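PDB 4UB9: molinate hydrolase from Gulosibacter molinativorax, which probably hydrolyses the thiocarbamate herbicide molinate, as a zinc-binding member of the amidohydrolase family. Local coordinates for residues A[141-145]-A[237-241]; A[278-284]-A[297-302]. All coordinates share one frame. Numbering follows the deposited sequence.

Contact 1: residues A[141-145]-A[237-241]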
loop_
_atom_site.group_PDB
_atom_site.type_symbol
_atom_site.label_atom_id
_atom_site.label_comp_id
_atom_site.label_asym_id
_atom_site.label_seq_id
_atom_site.Cartn_x
_atom_site.Cartn_y
_atom_site.Cartn_z
ATOM N N VAL A 141 14.682 -36.086 -4.025
ATOM C CA VAL A 141 14.439 -34.770 -3.475
ATOM C C VAL A 141 13.686 -34.821 -2.154
ATOM O O VAL A 141 12.762 -35.609 -1.967
ATOM C CB VAL A 141 13.671 -33.823 -4.442
ATOM C CG1 VAL A 141 14.519 -33.507 -5.662
ATOM C CG2 VAL A 141 12.338 -34.393 -4.839
ATOM N N PHE A 142 14.071 -33.922 -1.271
ATOM C CA PHE A 142 13.408 -33.740 0.020
ATOM C C PHE A 142 12.710 -32.423 0.006
ATOM O O PHE A 142 13.340 -31.345 0.018
ATOM C CB PHE A 142 14.427 -33.811 1.136
ATOM C CG PHE A 142 14.976 -35.172 1.317
ATOM C CD1 PHE A 142 14.324 -36.105 2.093
ATOM C CD2 PHE A 142 16.128 -35.558 0.663
ATOM C CE1 PHE A 142 14.831 -37.404 2.259
ATOM C CE2 PHE A 142 16.629 -36.837 0.811
ATOM C CZ PHE A 142 15.976 -37.762 1.617
ATOM N N ASP A 143 11.390 -32.514 -0.058
ATOM C CA ASP A 143 10.510 -31.350 -0.109
ATOM C C ASP A 143 10.038 -30.950 1.293
ATOM O O ASP A 143 9.343 -31.670 1.978
ATOM C CB ASP A 143 9.319 -31.600 -1.017
ATOM C CG ASP A 143 8.394 -30.381 -1.133
ATOM O OD1 ASP A 143 8.023 -29.779 -0.077
ATOM O OD2 ASP A 143 7.991 -30.044 -2.272
ATOM N N THR A 144 10.386 -29.742 1.637
ATOM C CA THR A 144 10.380 -29.239 3.009
ATOM C C THR A 144 9.177 -28.313 3.306
ATOM O O THR A 144 8.916 -27.917 4.438
ATOM C CB THR A 144 11.742 -28.545 3.138
ATOM O OG1 THR A 144 12.677 -29.443 3.760
ATOM C CG2 THR A 144 11.695 -27.319 3.795
ATOM N N TRP A 145 8.446 -27.986 2.255
ATOM C CA TRP A 145 7.244 -27.175 2.339
ATOM C C TRP A 145 6.458 -27.247 1.038
ATOM O O TRP A 145 6.933 -26.876 -0.036
ATOM C CB TRP A 145 7.514 -25.694 2.637
ATOM C CG TRP A 145 6.209 -24.875 2.759
ATOM C CD1 TRP A 145 5.383 -24.821 3.835
ATOM C CD2 TRP A 145 5.610 -24.063 1.768
ATOM N NE1 TRP A 145 4.316 -24.016 3.584
ATOM C CE2 TRP A 145 4.441 -23.517 2.323
ATOM C CE3 TRP A 145 5.961 -23.720 0.473
ATOM C CZ2 TRP A 145 3.616 -22.653 1.625
ATOM C CZ3 TRP A 145 5.149 -22.873 -0.224
ATOM C CH2 TRP A 145 3.979 -22.351 0.350
ATOM N N ASP A 237 6.938 -37.936 5.592
ATOM C CA ASP A 237 8.217 -38.615 5.744
ATOM C C ASP A 237 9.128 -37.977 6.809
ATOM O O ASP A 237 10.037 -38.597 7.338
ATOM C CB ASP A 237 8.936 -38.634 4.425
ATOM C CG ASP A 237 8.145 -39.336 3.362
ATOM O OD1 ASP A 237 8.021 -40.585 3.449
ATOM O OD2 ASP A 237 7.642 -38.652 2.432
ATOM N N PHE A 238 8.862 -36.740 7.126
ATOM C CA PHE A 238 9.582 -36.035 8.188
ATOM C C PHE A 238 8.758 -34.830 8.581
ATOM O O PHE A 238 7.693 -34.598 8.001
ATOM C CB PHE A 238 10.990 -35.645 7.768
ATOM C CG PHE A 238 11.063 -34.977 6.441
ATOM C CD1 PHE A 238 10.850 -33.639 6.348
ATOM C CD2 PHE A 238 11.380 -35.681 5.282
ATOM C CE1 PHE A 238 10.967 -32.972 5.136
ATOM C CE2 PHE A 238 11.477 -35.035 4.066
ATOM C CZ PHE A 238 11.270 -33.678 3.991
ATOM N N CYS A 239 9.202 -34.092 9.609
ATOM C CA CYS A 239 8.396 -32.976 10.099
ATOM C C CYS A 239 9.250 -31.795 10.332
ATOM O O CYS A 239 10.288 -31.888 11.007
ATOM C CB CYS A 239 7.699 -33.362 11.399
ATOM S SG CYS A 239 6.668 -32.047 12.060
ATOM N N LYS A 240 8.802 -30.654 9.834
ATOM C CA LYS A 240 9.613 -29.432 9.958
ATOM C C LYS A 240 8.841 -28.435 10.800
ATOM O O LYS A 240 7.677 -28.151 10.522
ATOM C CB LYS A 240 9.954 -28.813 8.594
ATOM C CG LYS A 240 10.841 -27.580 8.711
ATOM C CD LYS A 240 11.592 -27.216 7.442
ATOM C CE LYS A 240 10.974 -26.101 6.637
ATOM N NZ LYS A 240 11.981 -25.231 5.947
ATOM N N ILE A 241 9.508 -27.910 11.813
ATOM C CA ILE A 241 8.869 -27.048 12.770
ATOM C C ILE A 241 9.392 -25.634 12.577
ATOM O O ILE A 241 10.585 -25.406 12.563
ATOM C CB ILE A 241 9.220 -27.394 14.244
ATOM C CG1 ILE A 241 8.944 -28.835 14.632
ATOM C CG2 ILE A 241 8.474 -26.458 15.201
ATOM C CD1 ILE A 241 7.552 -29.252 14.338
#

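Contact 2: residues A[278-284]-A[297-302]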
loop_
_atom_site.group_PDB
_atom_site.type_symbol
_atom_site.label_atom_id
_atom_site.label_comp_id
_atom_site.label_asym_id
_atom_site.label_seq_id
_atom_site.Cartn_x
_atom_site.Cartn_y
_atom_site.Cartn_z
ATOM N N PRO A 278 12.129 -38.127 10.992
ATOM C CA PRO A 278 13.139 -37.132 11.332
ATOM C C PRO A 278 12.531 -35.774 11.598
ATOM O O PRO A 278 11.452 -35.434 11.087
ATOM C CB PRO A 278 13.978 -37.042 10.077
ATOM C CG PRO A 278 13.814 -38.360 9.443
ATOM C CD PRO A 278 12.395 -38.754 9.691
ATOM N N LEU A 279 13.237 -35.039 12.419
ATOM C CA LEU A 279 12.807 -33.728 12.877
ATOM C C LEU A 279 13.651 -32.650 12.236
ATOM O O LEU A 279 14.888 -32.650 12.397
ATOM C CB LEU A 279 12.984 -33.609 14.390
ATOM C CG LEU A 279 12.881 -32.187 14.948
ATOM C CD1 LEU A 279 11.437 -31.709 14.892
ATOM C CD2 LEU A 279 13.390 -32.140 16.379
ATOM N N LEU A 280 12.975 -31.734 11.539
ATOM C CA LEU A 280 13.614 -30.574 10.926
ATOM C C LEU A 280 13.201 -29.304 11.596
ATOM O O LEU A 280 12.123 -29.214 12.136
ATOM C CB LEU A 280 13.257 -30.449 9.447
ATOM C CG LEU A 280 14.149 -31.199 8.440
ATOM C CD1 LEU A 280 14.118 -32.692 8.700
ATOM C CD2 LEU A 280 13.612 -30.955 7.068
ATOM N N THR A 281 14.058 -28.303 11.537
ATOM C CA THR A 281 13.786 -27.005 12.103
ATOM C C THR A 281 13.978 -25.889 11.095
ATOM O O THR A 281 14.779 -25.978 10.209
ATOM C CB THR A 281 14.674 -26.713 13.320
ATOM O OG1 THR A 281 16.037 -26.831 12.954
ATOM C CG2 THR A 281 14.393 -27.676 14.432
ATOM N N HIS A 282 13.200 -24.840 11.245
ATOM C CA HIS A 282 13.398 -23.618 10.526
ATOM C C HIS A 282 13.813 -22.597 11.568
ATOM O O HIS A 282 13.108 -22.383 12.521
ATOM C CB HIS A 282 12.103 -23.248 9.821
ATOM C CG HIS A 282 11.958 -21.797 9.510
ATOM N ND1 HIS A 282 12.258 -21.267 8.283
ATOM C CD2 HIS A 282 11.508 -20.769 10.257
ATOM C CE1 HIS A 282 12.022 -19.974 8.294
ATOM N NE2 HIS A 282 11.565 -19.646 9.481
ATOM N N THR A 283 14.982 -22.001 11.405
ATOM C CA THR A 283 15.498 -21.042 12.385
ATOM C C THR A 283 16.069 -19.812 11.737
ATOM O O THR A 283 16.644 -19.878 10.694
ATOM C CB THR A 283 16.527 -21.640 13.380
ATOM O OG1 THR A 283 17.699 -22.073 12.687
ATOM C CG2 THR A 283 15.940 -22.786 14.133
ATOM N N THR A 284 15.867 -18.686 12.379
ATOM C CA THR A 284 16.091 -17.409 11.778
ATOM C C THR A 284 16.966 -16.513 12.651
ATOM O O THR A 284 17.144 -15.358 12.377
ATOM C CB THR A 284 14.704 -16.854 11.380
ATOM O OG1 THR A 284 14.513 -17.073 9.991
ATOM C CG2 THR A 284 14.509 -15.440 11.682
ATOM N N ALA A 297 17.995 -31.740 16.683
ATOM C CA ALA A 297 17.337 -31.772 15.372
ATOM C C ALA A 297 18.124 -32.636 14.405
ATOM O O ALA A 297 19.342 -32.593 14.373
ATOM C CB ALA A 297 17.224 -30.383 14.820
ATOM N N ASP A 298 17.417 -33.427 13.636
ATOM C CA ASP A 298 18.040 -34.261 12.599
ATOM C C ASP A 298 18.617 -33.414 11.469
ATOM O O ASP A 298 19.619 -33.758 10.874
ATOM C CB ASP A 298 17.017 -35.246 12.023
ATOM C CG ASP A 298 16.597 -36.288 13.048
ATOM O OD1 ASP A 298 17.348 -37.246 13.198
ATOM O OD2 ASP A 298 15.579 -36.116 13.741
ATOM N N LEU A 299 17.928 -32.335 11.144
ATOM C CA LEU A 299 18.416 -31.428 10.142
ATOM C C LEU A 299 17.908 -30.026 10.414
ATOM O O LEU A 299 16.719 -29.793 10.536
ATOM C CB LEU A 299 18.028 -31.898 8.737
ATOM C CG LEU A 299 18.570 -31.005 7.608
ATOM C CD1 LEU A 299 20.089 -31.009 7.574
ATOM C CD2 LEU A 299 18.020 -31.475 6.279
ATOM N N MET A 300 18.838 -29.089 10.419
ATOM C CA MET A 300 18.540 -27.690 10.648
ATOM C C MET A 300 18.615 -26.872 9.343
ATOM O O MET A 300 19.692 -26.601 8.806
ATOM C CB MET A 300 19.500 -27.158 11.708
ATOM C CG MET A 300 19.227 -27.836 13.042
ATOM S SD MET A 300 20.385 -27.397 14.330
ATOM C CE MET A 300 21.841 -28.207 13.675
ATOM N N ILE A 301 17.455 -26.447 8.866
ATOM C CA ILE A 301 17.351 -25.710 7.611
ATOM C C ILE A 301 17.837 -24.263 7.769
ATOM O O ILE A 301 17.555 -23.586 8.762
ATOM C CB ILE A 301 15.944 -25.741 7.055
ATOM C CG1 ILE A 301 15.442 -27.174 6.947
ATOM C CG2 ILE A 301 15.867 -25.078 5.693
ATOM C CD1 ILE A 301 16.210 -28.064 5.992
ATOM N N HIS A 302 18.610 -23.838 6.790
ATOM C CA HIS A 302 19.298 -22.517 6.745
ATOM C C HIS A 302 19.845 -22.089 8.087
ATOM O O HIS A 302 19.529 -21.047 8.625
ATOM C CB HIS A 302 18.546 -21.412 5.987
ATOM C CG HIS A 302 17.122 -21.241 6.375
ATOM N ND1 HIS A 302 16.731 -20.800 7.621
ATOM C CD2 HIS A 302 15.987 -21.349 5.642
ATOM C CE1 HIS A 302 15.412 -20.715 7.660
ATOM N NE2 HIS A 302 14.935 -21.038 6.473
HETATM O O HOH W 1 17.218 -24.615 11.606
#

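Contact 1: residues A[141-145]-A[237-241]
Side-chain packing across a barrel interior, rather than strand pairing, joins residues 141-145, at the C-terminal end of strand 138-143, to residues 237-241, where strand 239-242 begins. The backbones stay well apart, CA of Thr144 lying 7.0 Å from CA of Lys240, and side chains fill the space between. Phe238 contributes most: its CA-to-CB bond points toward the other strand end, and its ring tip settles against the backbone, CZ lying 3.4 Å from O of Asp143. CE2 of Phe238 meets CD1 of Phe142 at 3.6 Å, approaching the Phe142 ring at its edge, and Tyr430 stacks on Phe142 and meets Phe238. In the TIM-barrel fold of amidohydrolases, inward-pointing residues of different strands meet this way in the core, while C-terminal strand ends face the active site. The chain leaves strand 138-143 through an Asx turn, N of Trp145 donating to OD1 of Asp143 at 3.0 Å; OD2 is held by Asn146 and the backbone of Leu100. Lys240 extends toward the metal site, its side chain about 4 Å from the zinc at nearest atoms; its NZ lies a short 3.0 Å from CG2 of Thr144, packing and not a hydrogen bond.

Contact 2: residues A[278-284]-A[297-302]
Two neighbouring parallel strands of the TIM barrel, 279-282 and 299-301, pair here as the ends of a beta-alpha-beta unit whose connecting helix is 286-294. Their axes approach to 4.8 Å at an angle of 23°. The central bonds follow parallel-sheet alternation: N of Thr281 donates to O of Leu299 at 3.2 Å, and O of Thr281 accepts from N of Ile301 at 3.0 Å. At the start of the pair, O of Leu279 receives two weak bonds, from N of Asp298 at 2.9 Å and N of Leu299 at 3.3 Å, while N of Leu279 is satisfied by OD2 of Asp298 at 2.9 Å. OD2 also forms a salt bridge with Arg273, and OD1 one with Arg431. Leu280 packs with Leu299 and Ile301 on one sheet face; on the other, a water binds OG1 of Thr281 at 2.9 Å and OG1 of Thr283 at 2.8 Å, and donates to O of Ile301 at 3.0 Å. Near the C-terminal ends of the two segments sit two zinc ligands, ND1 of His282 and NE2 of His302, which lie 3.2 Å apart because they share the metal. Their remaining ring nitrogens are occupied as well: NE2 of His282 is hydrogen-bonded to O of Asp245, and ND1 of His302 donates weakly to O of Thr283 at 3.2 Å.

Contact 1 closes before contact 2 opens along the chain, yet their centres lie only 10 Å apart in the same barrel. Strands 239-242 and 279-282 are neighbours in one parallel sheet, so the second strand of contact 1 pairs with the first strand of contact 2: O of Cys239 lies 2.7 Å from N of Leu280, and N of Ile241 2.9 Å from O of Leu280, both probable hydrogen bonds. Strand 138-143 is not paired with strand 239-242 and meets it through side chains in the barrel interior. The general principle is that lateral pairing and packing across the core meet beside the metal: Lys240 comes about 4 Å from His282, measured between side chains.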